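Local coordinates for protein glucose-resistance amylase regulator (Weissella paramesenteroides ATCC 33313, PDB 4RK6) that binds glucose and, as a LacI-family regulator, probably binds DNA to repress transcription, at residues 193-198 with 221-226. Sequence-based numbering, arbitrary orientation.
Sequences AIATAD and IVTIDG. With GLC (alpha-D-glucopyranose), chain C.
Asp-198 takes two donors on a single carboxylate oxygen: Gly-226 N reaches the syn lone pair of its OD1 at 3.0 Å, while Thr-223 OG1 donates to the same OD1 from the anti side at 2.7 Å, 18° out of the carboxylate plane. With OG1 between its own backbone N and carbonyl carbon (chi1 78°), Thr-223 turns this hydroxyl to Asp-198 and leaves CG2 to pack on Ala-195 CB; Thr-239 OG1 is a further partner of the hydroxyl, and Leu-227 N is hydrogen-bonded to Asp-198 OD2. Beside it, Asp-225 presents both carboxylate oxygens to the sugar, OD1 accepting from glucose O4 at 2.5 Å and OD2 from glucose O6 at 2.6 Å. A water accepts from Asp-198 N and donates to Asp-225 OD2, tying the sugar-binding carboxylate to the start of helix 198-210, and Asp-225 OD1 is also hydrogen-bonded to Gln-242 NE2. Ala-197, at the N-cap of that helix, sets CB 3.7 Å from glucose C6. Behind the loops, the parallel strands are joined by Val-222 N to Ala-193 O, Ala-195 N to Val-222 O (2.8 Å) and Ile-224 N to Ala-195 O. Ile-194 and Val-222 face helix 110-123; Ala-195 and Ile-221 face helix 198-210. This is a beta-alpha-beta unit of a periplasmic-binding-protein-like domain, whose C-terminal strand ends line the glucose pocket.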
loop_
_atom_site.group_PDB
_atom_site.type_symbol
_atom_site.label_atom_id
_atom_site.label_comp_id
_atom_site.label_asym_id
_atom_site.label_seq_id
_atom_site.Cartn_x
_atom_site.Cartn_y
_atom_site.Cartn_z
ATOM N N ALA A 193 -12.723 -16.302 12.959
ATOM C CA ALA A 193 -12.566 -14.884 13.166
ATOM C C ALA A 193 -12.887 -14.145 11.869
ATOM O O ALA A 193 -12.461 -14.545 10.794
ATOM C CB ALA A 193 -11.151 -14.567 13.613
ATOM N N ILE A 194 -13.684 -13.096 11.988
ATOM C CA ILE A 194 -13.976 -12.199 10.886
ATOM C C ILE A 194 -13.054 -11.012 11.073
ATOM O O ILE A 194 -13.124 -10.295 12.074
ATOM C CB ILE A 194 -15.441 -11.739 10.893
ATOM C CG1 ILE A 194 -16.361 -12.953 10.741
ATOM C CG2 ILE A 194 -15.669 -10.747 9.774
ATOM C CD1 ILE A 194 -17.837 -12.680 10.894
ATOM N N ALA A 195 -12.161 -10.804 10.118
ATOM C CA ALA A 195 -11.175 -9.738 10.202
ATOM C C ALA A 195 -11.675 -8.495 9.487
ATOM O O ALA A 195 -12.062 -8.584 8.320
ATOM C CB ALA A 195 -9.876 -10.231 9.568
ATOM N N THR A 196 -11.629 -7.323 10.131
ATOM C CA THR A 196 -12.246 -6.125 9.543
ATOM C C THR A 196 -11.435 -5.521 8.394
ATOM O O THR A 196 -11.914 -4.622 7.701
ATOM C CB THR A 196 -12.502 -4.998 10.575
ATOM O OG1 THR A 196 -11.256 -4.523 11.108
ATOM C CG2 THR A 196 -13.392 -5.478 11.655
ATOM N N ALA A 197 -10.207 -6.000 8.210
ATOM C CA ALA A 197 -9.399 -5.635 7.044
ATOM C C ALA A 197 -8.459 -6.762 6.727
ATOM O O ALA A 197 -8.179 -7.610 7.578
ATOM C CB ALA A 197 -8.635 -4.350 7.287
ATOM N N ASP A 198 -7.998 -6.825 5.478
ATOM C CA ASP A 198 -7.123 -7.924 5.060
ATOM C C ASP A 198 -5.873 -8.122 5.955
ATOM O O ASP A 198 -5.514 -9.263 6.280
ATOM C CB ASP A 198 -6.653 -7.744 3.616
ATOM C CG ASP A 198 -7.813 -7.640 2.628
ATOM O OD1 ASP A 198 -8.885 -8.263 2.833
ATOM O OD2 ASP A 198 -7.607 -6.919 1.636
ATOM N N ILE A 221 -10.698 -18.055 9.037
ATOM C CA ILE A 221 -10.652 -16.610 8.906
ATOM C C ILE A 221 -11.365 -16.193 7.633
ATOM O O ILE A 221 -11.170 -16.816 6.578
ATOM C CB ILE A 221 -9.197 -16.057 8.862
ATOM C CG1 ILE A 221 -8.398 -16.432 10.103
ATOM C CG2 ILE A 221 -9.177 -14.537 8.708
ATOM C CD1 ILE A 221 -6.914 -16.154 9.922
ATOM N N VAL A 222 -12.171 -15.139 7.744
ATOM C CA VAL A 222 -12.688 -14.415 6.582
ATOM C C VAL A 222 -12.347 -12.943 6.768
ATOM O O VAL A 222 -12.561 -12.381 7.846
ATOM C CB VAL A 222 -14.209 -14.580 6.374
ATOM C CG1 VAL A 222 -14.663 -13.762 5.168
ATOM C CG2 VAL A 222 -14.592 -16.037 6.199
ATOM N N THR A 223 -11.802 -12.307 5.735
ATOM C CA THR A 223 -11.495 -10.871 5.806
ATOM C C THR A 223 -12.458 -10.023 4.985
ATOM O O THR A 223 -13.156 -10.532 4.115
ATOM C CB THR A 223 -10.072 -10.504 5.331
ATOM O OG1 THR A 223 -10.018 -10.502 3.899
ATOM C CG2 THR A 223 -9.043 -11.431 5.877
ATOM N N ILE A 224 -12.470 -8.737 5.285
ATOM C CA ILE A 224 -13.198 -7.750 4.500
ATOM C C ILE A 224 -12.217 -6.866 3.763
ATOM O O ILE A 224 -11.329 -6.291 4.376
ATOM C CB ILE A 224 -14.099 -6.882 5.382
ATOM C CG1 ILE A 224 -15.207 -7.752 5.951
ATOM C CG2 ILE A 224 -14.658 -5.719 4.548
ATOM C CD1 ILE A 224 -15.979 -7.115 7.086
ATOM N N ASP A 225 -12.392 -6.807 2.431
ATOM C CA ASP A 225 -11.782 -5.870 1.485
ATOM C C ASP A 225 -11.361 -6.628 0.214
ATOM O O ASP A 225 -11.671 -6.213 -0.892
ATOM C CB ASP A 225 -10.575 -5.077 2.003
ATOM C CG ASP A 225 -10.967 -3.934 2.918
ATOM O OD1 ASP A 225 -12.183 -3.655 3.049
ATOM O OD2 ASP A 225 -10.052 -3.353 3.548
ATOM N N GLY A 226 -10.604 -7.701 0.382
ATOM C CA GLY A 226 -10.215 -8.547 -0.727
ATOM C C GLY A 226 -9.117 -7.997 -1.612
ATOM O O GLY A 226 -9.079 -8.308 -2.803
HETATM C C1 GLC C . -12.326 1.825 5.812
HETATM C C2 GLC C . -13.442 1.571 4.800
HETATM C C3 GLC C . -13.955 0.145 4.822
HETATM C C4 GLC C . -12.771 -0.827 4.823
HETATM C C5 GLC C . -11.939 -0.551 6.076
HETATM C C6 GLC C . -10.715 -1.461 6.155
HETATM O O1 GLC C . -12.932 2.051 7.025
HETATM O O2 GLC C . -14.555 2.426 5.052
HETATM O O3 GLC C . -14.731 -0.001 3.639
HETATM O O4 GLC C . -13.235 -2.142 4.766
HETATM O O5 GLC C . -11.427 0.756 6.046
HETATM O O6 GLC C . -9.866 -1.262 5.069
HETATM O O HOH W 1 -7.683 -4.577 3.487
#